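Local coordinates for protein lipase aflb (PDB 6IDY) that probably hydrolyses ester bonds of lipids as a calcium-binding lipase of the alpha/beta-hydrolase fold, at residues A[214-219]-A[251-256]; A[241-246]-A[306-311]. All coordinates share one frame; numbering follows the deposited sequence.

Contact 1: residues A[214-219]-A[251-256]; sequences YAINYI and KVVDDF. With CA (calcium ion), chain D.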
loop_
_atom_site.group_PDB
_atom_site.type_symbol
_atom_site.label_atom_id
_atom_site.label_comp_id
_atom_site.label_asym_id
_atom_site.label_seq_id
_atom_site.Cartn_x
_atom_site.Cartn_y
_atom_site.Cartn_z
ATOM N N TYR A 214 11.397 12.196 -3.027
ATOM C CA TYR A 214 11.862 13.157 -2.033
ATOM C C TYR A 214 12.057 12.509 -0.669
ATOM O O TYR A 214 13.084 12.768 -0.046
ATOM C CB TYR A 214 10.977 14.414 -1.948
ATOM C CG TYR A 214 11.572 15.473 -1.045
ATOM C CD1 TYR A 214 12.540 16.355 -1.515
ATOM C CD2 TYR A 214 11.189 15.573 0.290
ATOM C CE1 TYR A 214 13.104 17.320 -0.681
ATOM C CE2 TYR A 214 11.754 16.524 1.135
ATOM C CZ TYR A 214 12.709 17.399 0.645
ATOM O OH TYR A 214 13.266 18.337 1.482
ATOM N N ALA A 215 11.099 11.664 -0.217
ATOM C CA ALA A 215 11.186 10.973 1.080
ATOM C C ALA A 215 12.452 10.133 1.163
ATOM O O ALA A 215 13.141 10.176 2.178
ATOM C CB ALA A 215 9.955 10.108 1.321
ATOM N N ILE A 216 12.796 9.421 0.071
ATOM C CA ILE A 216 14.019 8.620 0.020
ATOM C C ILE A 216 15.254 9.486 0.272
ATOM O O ILE A 216 15.995 9.228 1.221
ATOM C CB ILE A 216 14.129 7.784 -1.282
ATOM C CG1 ILE A 216 13.071 6.643 -1.312
ATOM C CG2 ILE A 216 15.539 7.207 -1.409
ATOM C CD1 ILE A 216 12.866 5.984 -2.731
ATOM N N ASN A 217 15.450 10.527 -0.556
ATOM C CA ASN A 217 16.601 11.422 -0.454
ATOM C C ASN A 217 16.618 12.239 0.830
ATOM O O ASN A 217 17.696 12.475 1.377
ATOM C CB ASN A 217 16.713 12.304 -1.693
ATOM C CG ASN A 217 17.196 11.541 -2.904
ATOM O OD1 ASN A 217 17.843 10.488 -2.799
ATOM N ND2 ASN A 217 16.918 12.067 -4.083
ATOM N N TYR A 218 15.435 12.596 1.354
ATOM C CA TYR A 218 15.337 13.351 2.599
ATOM C C TYR A 218 15.673 12.489 3.818
ATOM O O TYR A 218 16.435 12.932 4.682
ATOM C CB TYR A 218 13.960 14.037 2.744
ATOM C CG TYR A 218 13.776 14.736 4.074
ATOM C CD1 TYR A 218 14.226 16.038 4.270
ATOM C CD2 TYR A 218 13.192 14.078 5.152
ATOM C CE1 TYR A 218 14.096 16.670 5.508
ATOM C CE2 TYR A 218 13.056 14.698 6.390
ATOM C CZ TYR A 218 13.504 15.994 6.563
ATOM O OH TYR A 218 13.351 16.589 7.786
ATOM N N ILE A 219 15.077 11.290 3.911
ATOM C CA ILE A 219 15.311 10.401 5.049
ATOM C C ILE A 219 16.764 9.921 5.041
ATOM O O ILE A 219 17.390 9.886 6.100
ATOM C CB ILE A 219 14.249 9.270 5.149
ATOM C CG1 ILE A 219 12.826 9.852 5.422
ATOM C CG2 ILE A 219 14.624 8.184 6.169
ATOM C CD1 ILE A 219 12.566 10.560 6.806
ATOM N N LYS A 251 20.875 4.717 -5.324
ATOM C CA LYS A 251 22.131 4.572 -4.571
ATOM C C LYS A 251 21.929 4.501 -3.062
ATOM O O LYS A 251 22.811 4.011 -2.359
ATOM C CB LYS A 251 23.108 5.722 -4.892
ATOM C CG LYS A 251 23.572 5.766 -6.346
ATOM C CD LYS A 251 24.516 6.930 -6.610
ATOM C CE LYS A 251 25.048 6.893 -8.022
ATOM N NZ LYS A 251 26.060 7.956 -8.266
ATOM N N VAL A 252 20.795 5.009 -2.555
ATOM C CA VAL A 252 20.571 5.052 -1.110
ATOM C C VAL A 252 19.470 4.074 -0.635
ATOM O O VAL A 252 19.151 4.065 0.556
ATOM C CB VAL A 252 20.346 6.503 -0.588
ATOM C CG1 VAL A 252 21.562 7.385 -0.873
ATOM C CG2 VAL A 252 19.081 7.128 -1.165
ATOM N N VAL A 253 18.912 3.251 -1.539
ATOM C CA VAL A 253 17.889 2.270 -1.151
ATOM C C VAL A 253 18.489 0.875 -1.207
ATOM O O VAL A 253 18.822 0.397 -2.295
ATOM C CB VAL A 253 16.546 2.393 -1.936
ATOM C CG1 VAL A 253 15.567 1.276 -1.558
ATOM C CG2 VAL A 253 15.902 3.750 -1.698
ATOM N N ASP A 254 18.647 0.233 -0.035
ATOM C CA ASP A 254 19.213 -1.117 0.062
ATOM C C ASP A 254 18.177 -2.211 -0.153
ATOM O O ASP A 254 18.530 -3.302 -0.587
ATOM C CB ASP A 254 19.932 -1.322 1.405
ATOM C CG ASP A 254 21.171 -0.465 1.595
ATOM O OD1 ASP A 254 21.749 -0.018 0.578
ATOM O OD2 ASP A 254 21.573 -0.256 2.759
ATOM N N ASP A 255 16.913 -1.939 0.185
ATOM C CA ASP A 255 15.830 -2.908 0.041
ATOM C C ASP A 255 14.531 -2.230 -0.290
ATOM O O ASP A 255 14.179 -1.215 0.315
ATOM C CB ASP A 255 15.643 -3.730 1.334
ATOM C CG ASP A 255 16.695 -4.802 1.564
ATOM O OD1 ASP A 255 16.657 -5.830 0.857
ATOM O OD2 ASP A 255 17.545 -4.617 2.459
ATOM N N PHE A 256 13.805 -2.810 -1.241
ATOM C CA PHE A 256 12.476 -2.371 -1.629
ATOM C C PHE A 256 11.578 -3.586 -1.398
ATOM O O PHE A 256 11.676 -4.568 -2.125
ATOM C CB PHE A 256 12.466 -1.852 -3.094
ATOM C CG PHE A 256 11.141 -1.540 -3.780
ATOM C CD1 PHE A 256 9.973 -1.358 -3.040
ATOM C CD2 PHE A 256 11.069 -1.412 -5.164
ATOM C CE1 PHE A 256 8.757 -1.083 -3.676
ATOM C CE2 PHE A 256 9.854 -1.133 -5.797
ATOM C CZ PHE A 256 8.706 -0.977 -5.050
HETATM CA CA CA D . 18.659 -6.742 1.931
HETATM O O HOH W 1 19.932 -5.386 0.411
HETATM O O HOH W 2 19.993 -5.641 3.526
#
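With chi1 at -69°, I216 holds CG2 anti to its backbone N, where this methyl meets both V252 and V253, while CD1, at the end of the longer branch, reaches V253 alone. V253 turns its own CG2 to the helix: chi1 of 176° sends CG1 anti to the backbone N and leaves CG2 beside that N. I216 CG2 and V253 CG2 meet at 3.5 Å, closer than carbons usually pack, while I216 CD1 rests on the same V253 CG2 at 3.9 Å and the side chains cross nearly at right angles. V252 adds its own CG2, 3.6 Å from I216 CG2, so that one isoleucine methyl is shared by two consecutive valines. The trio exemplifies how branched side chains of a helix and a parallel strand interlock in a layered alpha/beta fold. At the margin of this greasy patch N217 OD1 passes 3.9 Å from V252 CG2, a purely van der Waals approach for an oxygen whose polar partner is K129; N217 ND2 is held by S248.

Beyond V253 the chain turns a corner at D254, whose OD2 forms a salt bridge with K161 and whose OD1 is hydrogen-bonded to N226. The turn delivers D255 to the calcium ion, which its carboxylate grips with both oxygens, OD1 at 2.4 Å and OD2 at 2.5 Å. A water on the metal also donates to D254 O over 2.7 Å, a second-shell tie; A377, H380 and G382 complete the protein's share of the site through their carbonyl oxygens. I216 and V253 also touch strand 227-232, the neighbour of strand 253-259. Such helix-on-strand packing belongs to the alpha/beta-hydrolase fold, here combined with a calcium site at the strand's corner.

Contact 2: residues A[241-246]-A[306-311]; sequences WALKYW and AYVPTT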
loop_
_atom_site.group_PDB
_atom_site.type_symbol
_atom_site.label_atom_id
_atom_site.label_comp_id
_atom_site.label_asym_id
_atom_site.label_seq_id
_atom_site.Cartn_x
_atom_site.Cartn_y
_atom_site.Cartn_z
ATOM N N TRP A 241 8.561 4.061 -9.980
ATOM C CA TRP A 241 8.627 5.286 -10.788
ATOM C C TRP A 241 9.684 6.239 -10.199
ATOM O O TRP A 241 10.497 6.769 -10.949
ATOM C CB TRP A 241 7.239 5.967 -10.895
ATOM C CG TRP A 241 7.192 7.140 -11.838
ATOM C CD1 TRP A 241 7.563 8.426 -11.570
ATOM C CD2 TRP A 241 6.712 7.136 -13.193
ATOM N NE1 TRP A 241 7.354 9.222 -12.673
ATOM C CE2 TRP A 241 6.815 8.461 -13.679
ATOM C CE3 TRP A 241 6.223 6.133 -14.056
ATOM C CZ2 TRP A 241 6.453 8.810 -14.989
ATOM C CZ3 TRP A 241 5.827 6.487 -15.341
ATOM C CH2 TRP A 241 5.933 7.811 -15.792
ATOM N N ALA A 242 9.703 6.413 -8.860
ATOM C CA ALA A 242 10.692 7.261 -8.169
ATOM C C ALA A 242 12.119 6.748 -8.423
ATOM O O ALA A 242 12.999 7.536 -8.761
ATOM C CB ALA A 242 10.403 7.300 -6.668
ATOM N N LEU A 243 12.324 5.423 -8.324
ATOM C CA LEU A 243 13.628 4.803 -8.562
ATOM C C LEU A 243 14.087 4.981 -10.017
ATOM O O LEU A 243 15.247 5.310 -10.261
ATOM C CB LEU A 243 13.615 3.317 -8.159
ATOM C CG LEU A 243 13.484 3.014 -6.662
ATOM C CD1 LEU A 243 13.160 1.540 -6.441
ATOM C CD2 LEU A 243 14.758 3.427 -5.883
ATOM N N LYS A 244 13.168 4.806 -10.968
ATOM C CA LYS A 244 13.465 4.955 -12.392
ATOM C C LYS A 244 13.855 6.399 -12.763
ATOM O O LYS A 244 14.930 6.622 -13.321
ATOM C CB LYS A 244 12.262 4.485 -13.239
ATOM C CG LYS A 244 12.419 4.757 -14.742
ATOM C CD LYS A 244 11.419 3.967 -15.582
ATOM C CE LYS A 244 11.756 4.068 -17.045
ATOM N NZ LYS A 244 10.591 3.700 -17.887
ATOM N N TYR A 245 12.970 7.364 -12.466
ATOM C CA TYR A 245 13.147 8.746 -12.889
ATOM C C TYR A 245 13.954 9.624 -11.930
ATOM O O TYR A 245 14.329 10.725 -12.320
ATOM C CB TYR A 245 11.793 9.362 -13.237
ATOM C CG TYR A 245 11.162 8.635 -14.406
ATOM C CD1 TYR A 245 11.697 8.742 -15.689
ATOM C CD2 TYR A 245 10.102 7.756 -14.214
ATOM C CE1 TYR A 245 11.146 8.045 -16.763
ATOM C CE2 TYR A 245 9.540 7.057 -15.280
ATOM C CZ TYR A 245 10.068 7.202 -16.553
ATOM O OH TYR A 245 9.516 6.512 -17.603
ATOM N N TRP A 246 14.276 9.149 -10.720
ATOM C CA TRP A 246 15.169 9.909 -9.830
ATOM C C TRP A 246 16.303 8.932 -9.521
ATOM O O TRP A 246 16.293 8.333 -8.441
ATOM C CB TRP A 246 14.461 10.401 -8.545
ATOM C CG TRP A 246 13.659 11.660 -8.701
ATOM C CD1 TRP A 246 13.994 12.906 -8.253
ATOM C CD2 TRP A 246 12.346 11.778 -9.272
ATOM N NE1 TRP A 246 12.984 13.800 -8.537
ATOM C CE2 TRP A 246 11.959 13.132 -9.161
ATOM C CE3 TRP A 246 11.465 10.871 -9.888
ATOM C CZ2 TRP A 246 10.730 13.601 -9.638
ATOM C CZ3 TRP A 246 10.252 11.340 -10.374
ATOM C CH2 TRP A 246 9.892 12.688 -10.243
ATOM N N ALA A 306 13.952 -4.741 -11.547
ATOM C CA ALA A 306 14.240 -4.007 -10.315
ATOM C C ALA A 306 15.399 -3.017 -10.479
ATOM O O ALA A 306 16.251 -3.197 -11.357
ATOM C CB ALA A 306 14.536 -4.973 -9.186
ATOM N N TYR A 307 15.416 -1.965 -9.635
ATOM C CA TYR A 307 16.465 -0.938 -9.628
ATOM C C TYR A 307 17.384 -1.129 -8.443
ATOM O O TYR A 307 18.511 -0.639 -8.446
ATOM C CB TYR A 307 15.829 0.470 -9.560
ATOM C CG TYR A 307 15.227 0.870 -10.879
ATOM C CD1 TYR A 307 16.030 1.325 -11.920
ATOM C CD2 TYR A 307 13.869 0.685 -11.134
ATOM C CE1 TYR A 307 15.488 1.644 -13.163
ATOM C CE2 TYR A 307 13.322 0.984 -12.377
ATOM C CZ TYR A 307 14.140 1.445 -13.394
ATOM O OH TYR A 307 13.616 1.725 -14.627
ATOM N N VAL A 308 16.865 -1.768 -7.389
ATOM C CA VAL A 308 17.558 -2.025 -6.114
ATOM C C VAL A 308 17.088 -3.430 -5.654
ATOM O O VAL A 308 16.086 -3.902 -6.205
ATOM C CB VAL A 308 17.204 -0.921 -5.049
ATOM C CG1 VAL A 308 17.576 0.479 -5.525
ATOM C CG2 VAL A 308 15.729 -0.969 -4.634
ATOM N N PRO A 309 17.730 -4.104 -4.659
ATOM C CA PRO A 309 17.209 -5.415 -4.213
ATOM C C PRO A 309 15.718 -5.334 -3.869
ATOM O O PRO A 309 15.335 -4.582 -2.970
ATOM C CB PRO A 309 18.070 -5.739 -2.989
ATOM C CG PRO A 309 19.373 -5.030 -3.266
ATOM C CD PRO A 309 18.939 -3.726 -3.890
ATOM N N THR A 310 14.871 -6.039 -4.650
ATOM C CA THR A 310 13.417 -5.985 -4.455
ATOM C C THR A 310 12.836 -7.338 -4.039
ATOM O O THR A 310 13.130 -8.366 -4.653
ATOM C CB THR A 310 12.714 -5.381 -5.687
ATOM O OG1 THR A 310 13.325 -4.124 -6.000
ATOM C CG2 THR A 310 11.212 -5.168 -5.471
ATOM N N THR A 311 11.991 -7.308 -2.997
ATOM C CA THR A 311 11.282 -8.459 -2.445
ATOM C C THR A 311 9.777 -8.215 -2.678
ATOM O O THR A 311 9.180 -7.383 -1.992
ATOM C CB THR A 311 11.623 -8.600 -0.944
ATOM O OG1 THR A 311 13.042 -8.606 -0.783
ATOM C CG2 THR A 311 11.009 -9.847 -0.309
#
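K244 crosses the ring of Y307 obliquely, and the conformations of both decide how they meet. In Y307, CG is anti to the carbonyl carbon (chi1 -75°), which aims the ring at the helix, and chi2 of -78° turns one face to it: K244 CA stands over that face, offset toward the rim, as a CH-pi contact 4.0 Å from the centroid and 22° off the ring normal. K244 CB comes within 3.6 Å of Y307 CZ. The lysine's CG, anti to its own backbone N, begins a fully extended chain that runs past the phenolic end of the ring, with CG and CD each 3.3 Å from Y307 OH. NZ then leads away from the tyrosine, donating to Y245 OH at 3.0 Å and bonding to the carbonyls of G300 and L298. Y307 also borders a bound sulfate ion, probably from the crystallisation liquor.

Helix 235-245 follows strand 227-232 in the alpha/beta-hydrolase sheet through the tight turn that, in this family, carries the nucleophile, and here its last turn meets the loop entering strand 310-314. L243 packs beside this pair. Its CB rests on Y307 CB at 3.9 Å, and further out its two methyls meet the two methyls of V308, CD1 facing V308 CG2 at 4.0 Å and CD2 facing CG1, the side chains crossing about perpendicularly. T310 OG1 donates to V308 O at 2.8 Å, arriving from above the carbonyl plane.

How the contacts relate
The two contacts lean on neighbouring strands of one sheet, their centres 10 Å apart. F256 joins them: its N lies 2.9 Å from P309 O and its O 2.9 Å from T311 N, probable hydrogen bonds that pair strand 253-259 in parallel with strand 310-314. Side chains continue the junction, since V308 touches both V253 and F256, and L243 also reaches F256. Along the chain the segments alternate, helix 235-245 being followed by strand 253-259 after a short loop. The calcium ion is bound directly by contact 1 through D255, whereas in contact 2 the V308 side chain stays about 9 Å from it at nearest atoms.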